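PF04016 domain protein (PDB 3L5O) is of unknown function but combines enolase-like and Rossmann-like folds around a putative active site with a possible role in heavy-metal chelation. Local coordinates at residues 102-105 with 109-112; 134-139 with 158-163; 147-152 with 169-174; 194-197 with 201-204. All blocks are in the same frame, centred on the assembly; numbering follows the deposited sequence.

Interaction 1 of 4, residues 102-105 with 109-112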
loop_
_atom_site.group_PDB
_atom_site.type_symbol
_atom_site.label_atom_id
_atom_site.label_comp_id
_atom_site.label_asym_id
_atom_site.label_seq_id
_atom_site.Cartn_x
_atom_site.Cartn_y
_atom_site.Cartn_z
ATOM N N ASN A 102 3.729 -7.974 2.444
ATOM C CA ASN A 102 3.862 -7.867 0.987
ATOM C C ASN A 102 4.907 -8.837 0.445
ATOM O O ASN A 102 4.891 -9.162 -0.746
ATOM C CB ASN A 102 4.160 -6.423 0.573
ATOM C CG ASN A 102 2.948 -5.509 0.737
ATOM O OD1 ASN A 102 1.804 -5.936 0.628
ATOM N ND2 ASN A 102 3.204 -4.258 1.010
ATOM N N ALA A 103 5.795 -9.318 1.315
ATOM C CA ALA A 103 6.774 -10.351 0.939
ATOM C C ALA A 103 6.060 -11.656 0.625
ATOM O O ALA A 103 6.472 -12.355 -0.250
ATOM C CB ALA A 103 7.782 -10.557 2.029
ATOM N N TYR A 104 4.978 -11.980 1.333
ATOM C CA TYR A 104 4.144 -13.134 0.924
ATOM C C TYR A 104 3.308 -12.780 -0.331
ATOM O O TYR A 104 3.557 -13.332 -1.385
ATOM C CB TYR A 104 3.202 -13.580 2.017
ATOM C CG TYR A 104 2.265 -14.659 1.539
ATOM C CD1 TYR A 104 2.752 -15.907 1.152
ATOM C CD2 TYR A 104 0.905 -14.446 1.489
ATOM C CE1 TYR A 104 1.894 -16.901 0.713
ATOM C CE2 TYR A 104 0.042 -15.432 1.056
ATOM C CZ TYR A 104 0.540 -16.649 0.679
ATOM O OH TYR A 104 -0.352 -17.592 0.270
ATOM N N TYR A 105 2.336 -11.870 -0.203
ATOM C CA TYR A 105 1.332 -11.671 -1.271
ATOM C C TYR A 105 1.883 -11.211 -2.628
ATOM O O TYR A 105 1.331 -11.569 -3.710
ATOM C CB TYR A 105 0.244 -10.717 -0.803
ATOM C CG TYR A 105 -0.602 -11.250 0.324
ATOM C CD1 TYR A 105 -1.636 -12.150 0.073
ATOM C CD2 TYR A 105 -0.383 -10.851 1.642
ATOM C CE1 TYR A 105 -2.407 -12.662 1.098
ATOM C CE2 TYR A 105 -1.160 -11.368 2.684
ATOM C CZ TYR A 105 -2.180 -12.268 2.401
ATOM O OH TYR A 105 -2.986 -12.791 3.397
ATOM N N GLN A 109 5.284 -15.782 -7.704
ATOM C CA GLN A 109 4.536 -17.038 -7.736
ATOM C C GLN A 109 3.236 -17.004 -6.904
ATOM O O GLN A 109 2.231 -17.577 -7.328
ATOM C CB GLN A 109 5.417 -18.246 -7.328
ATOM N N VAL A 110 3.240 -16.343 -5.742
ATOM C CA VAL A 110 2.042 -16.306 -4.894
ATOM C C VAL A 110 0.967 -15.472 -5.569
ATOM O O VAL A 110 -0.201 -15.844 -5.606
ATOM C CB VAL A 110 2.327 -15.700 -3.491
ATOM C CG1 VAL A 110 1.020 -15.372 -2.752
ATOM C CG2 VAL A 110 3.204 -16.631 -2.660
ATOM N N ALA A 111 1.389 -14.333 -6.094
ATOM C CA ALA A 111 0.516 -13.405 -6.774
ATOM C C ALA A 111 -0.166 -14.083 -7.954
ATOM O O ALA A 111 -1.371 -13.981 -8.118
ATOM C CB ALA A 111 1.318 -12.184 -7.235
ATOM N N ARG A 112 0.616 -14.783 -8.759
ATOM C CA ARG A 112 0.088 -15.561 -9.883
ATOM C C ARG A 112 -0.961 -16.599 -9.468
ATOM O O ARG A 112 -1.979 -16.750 -10.142
ATOM C CB ARG A 112 1.233 -16.235 -10.641
ATOM C CG ARG A 112 2.038 -15.267 -11.506
ATOM C CD ARG A 112 2.407 -15.812 -12.889
ATOM N NE ARG A 112 3.100 -14.815 -13.714
ATOM C CZ ARG A 112 4.400 -14.512 -13.621
ATOM N NH1 ARG A 112 5.182 -15.116 -12.725
ATOM N NH2 ARG A 112 4.922 -13.591 -14.429
#

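Interaction 2 of 4, residues 134-139 with 158-163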
loop_
_atom_site.group_PDB
_atom_site.type_symbol
_atom_site.label_atom_id
_atom_site.label_comp_id
_atom_site.label_asym_id
_atom_site.label_seq_id
_atom_site.Cartn_x
_atom_site.Cartn_y
_atom_site.Cartn_z
HETATM N N MSE A 134 -5.780 4.550 -15.972
HETATM C CA MSE A 134 -6.774 3.532 -16.295
HETATM C C MSE A 134 -8.216 4.008 -16.175
HETATM O O MSE A 134 -9.069 3.560 -16.926
HETATM C CB MSE A 134 -6.661 2.362 -15.328
HETATM C CG MSE A 134 -5.587 1.350 -15.607
HETATM SE SE MSE A 134 -5.752 0.003 -14.165
HETATM C CE MSE A 134 -6.568 -1.471 -15.258
ATOM N N SER A 135 -8.500 4.865 -15.192
ATOM C CA SER A 135 -9.884 5.213 -14.858
ATOM C C SER A 135 -10.296 6.636 -15.248
ATOM O O SER A 135 -11.289 7.147 -14.744
ATOM C CB SER A 135 -10.155 4.946 -13.368
ATOM O OG SER A 135 -9.160 5.513 -12.539
ATOM N N GLN A 136 -9.574 7.255 -16.179
ATOM C CA GLN A 136 -9.901 8.610 -16.632
ATOM C C GLN A 136 -11.277 8.686 -17.265
ATOM O O GLN A 136 -12.055 9.585 -16.960
ATOM C CB GLN A 136 -8.915 9.092 -17.680
ATOM C CG GLN A 136 -7.504 9.270 -17.203
ATOM C CD GLN A 136 -6.595 9.583 -18.370
ATOM O OE1 GLN A 136 -5.896 8.704 -18.889
ATOM N NE2 GLN A 136 -6.648 10.818 -18.826
ATOM N N ASN A 137 -11.559 7.763 -18.179
ATOM C CA ASN A 137 -12.880 7.695 -18.802
ATOM C C ASN A 137 -14.007 7.482 -17.788
ATOM O O ASN A 137 -15.023 8.169 -17.816
ATOM C CB ASN A 137 -12.904 6.602 -19.873
ATOM C CG ASN A 137 -12.229 7.042 -21.152
ATOM O OD1 ASN A 137 -12.674 7.986 -21.801
ATOM N ND2 ASN A 137 -11.141 6.371 -21.513
ATOM N N GLU A 138 -13.785 6.566 -16.861
ATOM C CA GLU A 138 -14.806 6.162 -15.904
ATOM C C GLU A 138 -15.240 7.258 -14.937
ATOM O O GLU A 138 -16.407 7.328 -14.566
ATOM C CB GLU A 138 -14.285 5.004 -15.086
ATOM C CG GLU A 138 -15.387 4.159 -14.510
ATOM C CD GLU A 138 -14.823 2.998 -13.754
ATOM O OE1 GLU A 138 -13.883 3.242 -12.968
ATOM O OE2 GLU A 138 -15.312 1.865 -13.963
ATOM N N VAL A 139 -14.292 8.105 -14.538
ATOM C CA VAL A 139 -14.524 9.119 -13.518
ATOM C C VAL A 139 -14.921 10.471 -14.080
ATOM O O VAL A 139 -15.125 11.398 -13.311
ATOM C CB VAL A 139 -13.283 9.306 -12.609
ATOM C CG1 VAL A 139 -12.877 7.994 -11.971
ATOM C CG2 VAL A 139 -12.109 9.928 -13.376
ATOM N N GLU A 158 -7.942 16.598 -12.276
ATOM C CA GLU A 158 -8.748 17.798 -12.038
ATOM C C GLU A 158 -9.515 18.343 -13.267
ATOM O O GLU A 158 -10.653 18.779 -13.101
ATOM C CB GLU A 158 -7.944 18.938 -11.388
ATOM C CG GLU A 158 -8.810 20.078 -10.802
ATOM C CD GLU A 158 -9.860 19.628 -9.741
ATOM O OE1 GLU A 158 -10.988 19.145 -10.111
ATOM O OE2 GLU A 158 -9.583 19.791 -8.514
ATOM N N PRO A 159 -8.936 18.304 -14.471
ATOM C CA PRO A 159 -9.638 18.795 -15.670
ATOM C C PRO A 159 -10.896 17.999 -16.041
ATOM O O PRO A 159 -11.797 18.585 -16.616
ATOM C CB PRO A 159 -8.588 18.650 -16.774
ATOM C CG PRO A 159 -7.281 18.499 -16.057
ATOM C CD PRO A 159 -7.581 17.824 -14.797
ATOM N N ILE A 160 -10.959 16.720 -15.675
ATOM C CA ILE A 160 -12.049 15.820 -16.084
ATOM C C ILE A 160 -13.048 15.412 -15.002
ATOM O O ILE A 160 -14.031 14.775 -15.314
ATOM C CB ILE A 160 -11.470 14.528 -16.714
ATOM C CG1 ILE A 160 -10.745 13.676 -15.682
ATOM C CG2 ILE A 160 -10.551 14.882 -17.905
ATOM C CD1 ILE A 160 -10.199 12.392 -16.250
ATOM N N CYS A 161 -12.807 15.746 -13.742
ATOM C CA CYS A 161 -13.722 15.371 -12.686
ATOM C C CYS A 161 -13.722 16.393 -11.569
ATOM O O CYS A 161 -12.979 17.378 -11.607
ATOM C CB CYS A 161 -13.403 13.964 -12.170
ATOM S SG CYS A 161 -11.842 13.715 -11.248
ATOM N N ASP A 162 -14.613 16.179 -10.612
ATOM C CA ASP A 162 -14.690 16.945 -9.377
ATOM C C ASP A 162 -13.767 16.240 -8.353
ATOM O O ASP A 162 -14.156 15.296 -7.669
ATOM C CB ASP A 162 -16.154 16.999 -8.920
ATOM C CG ASP A 162 -16.361 17.744 -7.605
ATOM O OD1 ASP A 162 -15.383 18.269 -7.025
ATOM O OD2 ASP A 162 -17.505 17.833 -7.078
ATOM N N LEU A 163 -12.539 16.726 -8.278
ATOM C CA LEU A 163 -11.473 16.087 -7.503
ATOM C C LEU A 163 -11.265 16.754 -6.160
ATOM O O LEU A 163 -11.153 17.989 -6.089
ATOM C CB LEU A 163 -10.153 16.152 -8.285
ATOM C CG LEU A 163 -8.891 15.573 -7.615
ATOM C CD1 LEU A 163 -8.988 14.094 -7.413
ATOM C CD2 LEU A 163 -7.677 15.968 -8.442
#

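Interaction 3 of 4, residues 147-152 with 169-174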
loop_
_atom_site.group_PDB
_atom_site.type_symbol
_atom_site.label_atom_id
_atom_site.label_comp_id
_atom_site.label_asym_id
_atom_site.label_seq_id
_atom_site.Cartn_x
_atom_site.Cartn_y
_atom_site.Cartn_z
ATOM N N VAL A 147 -6.975 10.024 -1.152
ATOM C CA VAL A 147 -6.242 10.178 0.100
ATOM C C VAL A 147 -4.771 9.788 -0.136
ATOM O O VAL A 147 -4.488 8.672 -0.517
ATOM C CB VAL A 147 -6.835 9.288 1.198
ATOM C CG1 VAL A 147 -6.089 9.446 2.507
ATOM C CG2 VAL A 147 -8.326 9.574 1.398
ATOM N N GLY A 148 -3.862 10.740 0.077
ATOM C CA GLY A 148 -2.448 10.552 -0.127
ATOM C C GLY A 148 -1.876 11.506 -1.129
ATOM O O GLY A 148 -2.587 12.220 -1.861
ATOM N N HIS A 149 -0.561 11.527 -1.152
ATOM C CA HIS A 149 0.179 12.359 -2.075
ATOM C C HIS A 149 0.606 11.494 -3.287
ATOM O O HIS A 149 1.337 10.511 -3.140
ATOM C CB HIS A 149 1.380 12.989 -1.375
ATOM C CG HIS A 149 2.181 13.878 -2.269
ATOM N ND1 HIS A 149 3.492 13.610 -2.609
ATOM C CD2 HIS A 149 1.835 15.001 -2.945
ATOM C CE1 HIS A 149 3.925 14.548 -3.436
ATOM N NE2 HIS A 149 2.943 15.405 -3.652
ATOM N N PHE A 150 0.078 11.831 -4.458
ATOM C CA PHE A 150 0.435 11.184 -5.716
ATOM C C PHE A 150 0.929 12.249 -6.695
ATOM O O PHE A 150 0.180 13.163 -7.081
ATOM C CB PHE A 150 -0.765 10.439 -6.274
ATOM C CG PHE A 150 -1.252 9.337 -5.348
ATOM C CD1 PHE A 150 -0.609 8.124 -5.311
ATOM C CD2 PHE A 150 -2.302 9.562 -4.466
ATOM C CE1 PHE A 150 -1.036 7.119 -4.441
ATOM C CE2 PHE A 150 -2.716 8.569 -3.589
ATOM C CZ PHE A 150 -2.089 7.348 -3.592
ATOM N N PRO A 151 2.181 12.170 -7.111
ATOM C CA PRO A 151 2.694 13.182 -8.040
ATOM C C PRO A 151 1.805 13.380 -9.278
ATOM O O PRO A 151 1.325 12.397 -9.856
ATOM C CB PRO A 151 4.076 12.641 -8.428
ATOM C CG PRO A 151 4.473 11.745 -7.326
ATOM C CD PRO A 151 3.215 11.202 -6.717
ATOM N N HIS A 152 1.571 14.646 -9.643
ATOM C CA HIS A 152 0.911 15.076 -10.899
ATOM C C HIS A 152 -0.554 14.762 -10.992
ATOM O O HIS A 152 -1.149 14.956 -12.022
ATOM C CB HIS A 152 1.578 14.467 -12.127
ATOM C CG HIS A 152 3.052 14.458 -12.043
ATOM N ND1 HIS A 152 3.767 15.585 -11.722
ATOM C CD2 HIS A 152 3.950 13.464 -12.206
ATOM C CE1 HIS A 152 5.050 15.282 -11.684
ATOM N NE2 HIS A 152 5.189 14.005 -11.986
ATOM N N SER A 169 -0.580 16.374 5.607
ATOM C CA SER A 169 0.026 17.689 5.537
ATOM C C SER A 169 -0.276 18.248 4.169
ATOM O O SER A 169 0.517 18.091 3.246
ATOM C CB SER A 169 1.559 17.612 5.745
ATOM O OG SER A 169 1.892 17.047 7.004
ATOM N N PRO A 170 -1.423 18.891 4.006
ATOM C CA PRO A 170 -1.887 19.235 2.664
ATOM C C PRO A 170 -1.096 20.336 1.955
ATOM O O PRO A 170 -0.710 21.324 2.579
ATOM C CB PRO A 170 -3.328 19.678 2.900
ATOM C CG PRO A 170 -3.391 20.079 4.330
ATOM C CD PRO A 170 -2.365 19.315 5.054
ATOM N N GLU A 171 -0.922 20.176 0.642
ATOM C CA GLU A 171 -0.393 21.229 -0.216
ATOM C C GLU A 171 -1.510 22.202 -0.479
ATOM O O GLU A 171 -2.647 21.967 -0.088
ATOM C CB GLU A 171 0.080 20.669 -1.559
ATOM C CG GLU A 171 1.009 19.458 -1.512
ATOM C CD GLU A 171 1.300 18.934 -2.921
ATOM O OE1 GLU A 171 1.964 19.661 -3.706
ATOM O OE2 GLU A 171 0.850 17.805 -3.244
ATOM N N GLU A 172 -1.214 23.268 -1.214
ATOM C CA GLU A 172 -2.098 24.411 -1.246
ATOM C C GLU A 172 -3.558 24.144 -1.670
ATOM O O GLU A 172 -4.508 24.646 -1.033
ATOM C CB GLU A 172 -1.488 25.541 -2.106
ATOM C CG GLU A 172 -2.276 26.826 -1.970
ATOM C CD GLU A 172 -1.940 27.842 -3.036
ATOM O OE1 GLU A 172 -0.721 28.100 -3.201
ATOM O OE2 GLU A 172 -2.898 28.374 -3.679
ATOM N N GLY A 173 -3.784 23.405 -2.741
ATOM C CA GLY A 173 -5.184 23.118 -3.106
ATOM C C GLY A 173 -5.905 21.984 -2.361
ATOM O O GLY A 173 -7.047 21.647 -2.675
ATOM N N ASP A 174 -5.256 21.399 -1.361
ATOM C CA ASP A 174 -5.683 20.137 -0.796
ATOM C C ASP A 174 -6.285 20.268 0.597
ATOM O O ASP A 174 -6.129 21.284 1.273
ATOM C CB ASP A 174 -4.493 19.190 -0.728
ATOM C CG ASP A 174 -3.799 18.990 -2.089
ATOM O OD1 ASP A 174 -4.421 19.256 -3.140
ATOM O OD2 ASP A 174 -2.623 18.561 -2.182
#

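Interaction 4 of 4, residues 194-197 with 201-204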
loop_
_atom_site.group_PDB
_atom_site.type_symbol
_atom_site.label_atom_id
_atom_site.label_comp_id
_atom_site.label_asym_id
_atom_site.label_seq_id
_atom_site.Cartn_x
_atom_site.Cartn_y
_atom_site.Cartn_z
ATOM N N CYS A 194 -1.686 3.357 0.193
ATOM C CA CYS A 194 -1.424 2.156 0.995
ATOM C C CYS A 194 -0.756 2.571 2.325
ATOM O O CYS A 194 -0.728 1.782 3.263
ATOM C CB CYS A 194 -0.542 1.190 0.206
ATOM S SG CYS A 194 1.076 1.890 -0.233
ATOM N N ALA A 195 -0.256 3.819 2.417
ATOM C CA ALA A 195 0.218 4.372 3.707
ATOM C C ALA A 195 -0.863 4.320 4.780
ATOM O O ALA A 195 -0.547 4.362 5.959
ATOM C CB ALA A 195 0.723 5.812 3.560
ATOM N N SER A 196 -2.134 4.268 4.373
ATOM C CA SER A 196 -3.238 4.184 5.307
ATOM C C SER A 196 -3.277 2.865 6.084
ATOM O O SER A 196 -3.843 2.806 7.161
ATOM C CB SER A 196 -4.566 4.388 4.598
ATOM O OG SER A 196 -4.755 3.383 3.615
ATOM N N VAL A 197 -2.690 1.814 5.538
ATOM C CA VAL A 197 -2.538 0.555 6.259
ATOM C C VAL A 197 -1.629 0.783 7.436
ATOM O O VAL A 197 -1.941 0.385 8.579
ATOM C CB VAL A 197 -1.917 -0.560 5.340
ATOM C CG1 VAL A 197 -1.663 -1.858 6.120
ATOM C CG2 VAL A 197 -2.815 -0.802 4.178
ATOM N N THR A 201 -5.492 4.446 9.487
ATOM C CA THR A 201 -6.640 5.260 9.037
ATOM C C THR A 201 -7.543 4.471 8.109
ATOM O O THR A 201 -8.710 4.840 7.911
ATOM C CB THR A 201 -6.169 6.551 8.325
ATOM O OG1 THR A 201 -5.218 6.243 7.290
ATOM C CG2 THR A 201 -5.461 7.455 9.313
ATOM N N LEU A 202 -7.016 3.385 7.545
ATOM C CA LEU A 202 -7.713 2.675 6.479
ATOM C C LEU A 202 -9.126 2.210 6.863
ATOM O O LEU A 202 -10.037 2.435 6.106
ATOM C CB LEU A 202 -6.885 1.496 5.939
ATOM C CG LEU A 202 -7.500 0.707 4.775
ATOM C CD1 LEU A 202 -7.697 1.564 3.546
ATOM C CD2 LEU A 202 -6.606 -0.483 4.409
ATOM N N PRO A 203 -9.327 1.532 7.992
ATOM C CA PRO A 203 -10.679 1.011 8.268
ATOM C C PRO A 203 -11.730 2.129 8.281
ATOM O O PRO A 203 -12.787 1.944 7.686
ATOM C CB PRO A 203 -10.526 0.312 9.612
ATOM C CG PRO A 203 -9.034 -0.006 9.729
ATOM C CD PRO A 203 -8.336 1.120 9.027
ATOM N N ARG A 204 -11.446 3.290 8.867
ATOM C CA ARG A 204 -12.455 4.349 8.903
ATOM C C ARG A 204 -12.673 4.908 7.488
ATOM O O ARG A 204 -13.795 5.151 7.068
ATOM C CB ARG A 204 -12.079 5.467 9.878
ATOM C CG ARG A 204 -13.128 6.599 9.906
ATOM C CD ARG A 204 -14.529 6.082 10.207
ATOM N NE ARG A 204 -15.499 7.164 10.253
ATOM C CZ ARG A 204 -16.820 6.988 10.368
ATOM N NH1 ARG A 204 -17.327 5.779 10.430
ATOM N NH2 ARG A 204 -17.626 8.036 10.372
#

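Interaction 1 of 4, residues 102-105 with 109-112
V110 pushes both its methyl groups against Y104 where two consecutive helices, 91-105 and 108-113, meet at a corner made by a very short link. The corner is formed by the end of helix 91-105, the long helix of the N-terminal half, and the short helix after it, probably in the enolase-like part of the fold. V110 has the largest share of the buried surface, and its CG1 sits over one face of the Y104 ring, 3.9 Å from the centroid and 18° off the normal, a CH-pi contact displaced toward the rim. CG2 reaches the border of the same ring, 3.6 Å from Y104 CE1. The torsions explain this two-pronged reach: V110 holds CG1 opposite its own N (chi1 167°) and CG2 beside it, while Y104 also turns CG away from its N (chi1 174°), bringing the end of a side chain whose CB points past the second helix back to V110, which it crosses at about a right angle. F35 meets Y104 edge-to-face. Replacing Y104 with alanine would probably leave the V110 methyls facing a gap and deprive F35 of its ring partner. Y105 takes part through its backbone: its CB points away from helix 108-113, and its OH bonds to M27 O. Y104 CD2 stands 3.5 Å above the plane of the Y105 ring, over its centre. No hydrogen bond joins the two segments; V110 CB comes 3.4 Å from Y104 O, and the methyl CB of A111 lies 3.6 Å from Y105 O.

Interaction 2 of 4, residues 134-139 with 158-163
I160 makes most of the apolar contacts with Q136 and V139. Its CG1 stands between the backbone N and carbonyl carbon (chi1 68°), and the chain then runs out straight, so that CD1 is the atom delivered to the other loop. CD1 lies 3.8 Å from Q136 CB and 4.2 Å from V139 CG2. That same V139 methyl also approaches the sulfur of C161, with CG2 to SG at 4.4 Å, a looser touch.

Methyl or methylene against carbonyl oxygen is the second kind. I160 CD1 is 3.4 Å from Q136 O, and C161 CB is 3.3 Å from V139 O, so the first loop supplies both oxygens and the second both carbons. Both segments belong to the Rossmann-like part of the chain. Segment 134-139 leads toward strand 143-147; its partner runs from helix 153-157 into strand 162-167, the link from helix to second strand in a beta-alpha-beta crossover. V144 of the first strand and L157 of the helix lie against V139.

Hydrogen bonds across the two segments are absent; each is braced internally or by neighbours. V139 N bonds to S135 O at 3.2 Å, giving the first loop a helix-like turn, while I160 pairs through its backbone with G141. In the other segment, E158 OE1 accepts a weak bond from L163 N at 3.4 Å.

Interaction 3 of 4, residues 147-152 with 169-174
The H149 ring receives the E171 carboxylate at its edge: OE2 lies near the ring plane, 3.0 Å from CD2 and 3.2 Å from NE2. The ring and carboxylate planes are turned 74° apart, and the two side chains cross at about a right angle. Further along, the H152 ring has P151 CB over one face. Although OE2 is close to H149 NE2, the angle is too poor for a hydrogen bond; the approach falls between the nitrogen and its neighbouring carbon. H149 reaches out because its CG is anti to the backbone N (chi1 -179°), and E171 meets it with a chain extended beyond CG.

The loop carrying H149 follows strand 143-147 of the Rossmann-like domain and leads to helix 153-157, the place where such folds commonly bind nucleotides, consistent with a proposed adenosyl site. G148 has backbone angles that require glycine. E171 comes from the loop after the adjacent strand 162-167 and opens a type I turn closed by D174 N to E171 O at 3.0 Å, while its own N bonds to E167 OE1. D174 OD2 is 6.6 Å from H149 NE2. Both touching side chains are at the surface, and E171 also meets a crystal neighbour.

Interaction 4 of 4, residues 194-197 with 201-204
S196 holds OG between its backbone N and carbonyl carbon (chi1 61°), where it bonds to T193 O and rests 3.5 Å from L202 CD1. T201 makes the same choice for OG1 (chi1 52°); that oxygen bonds to D199 OD1 and sits 3.3 Å from S196 CB. Each hydroxyl is thus satisfied by a neighbour, while what it offers across the contact is close packing.

The polar link between the segments is made by backbone atoms. S196 O receives the N-H of L202 at 3.2 Å, with the donor 47° out of the carbonyl plane, and also a weak, strongly bent bond from T201 N at 3.3 Å. This oxygen, in the first turn of helix 195-199, thus meets two successive N-H groups where the chain enters helix 202-208. Next to this link, V197 and L202 lie side by side pointing the same way, V197 CG2 being 3.8 Å from L202 CD2. A bound imidazole, probably from the crystallisation liquor, lies near T201.

The pair follows strand 189-193 of the Rossmann-like sheet. L217 of strand 214-218 touches S196 and L202, while helix 22-29 brings M27 to V197 and I23 to L202.

Overall arrangement
Interaction 1 closes before the others open and belongs to the N-terminal, probably enolase-like part, between helices 91-105 and 108-113; the remaining three lie in the Rossmann-like part. Interactions 2 and 3 alternate along the chain: 134-139 and 147-152 flank strand 143-147, while 158-163 and 169-174 bracket strand 162-167. Their centres are 16 Å apart, as expected for loops at opposite ends of the same two parallel strands. Interaction 4 follows strand 189-193 of that sheet, its centre 16 Å from interaction 3 and 21 Å from interaction 1. Helix 22-29 connects the two halves, with M27 meeting both Y105 of interaction 1 and V197 of interaction 4.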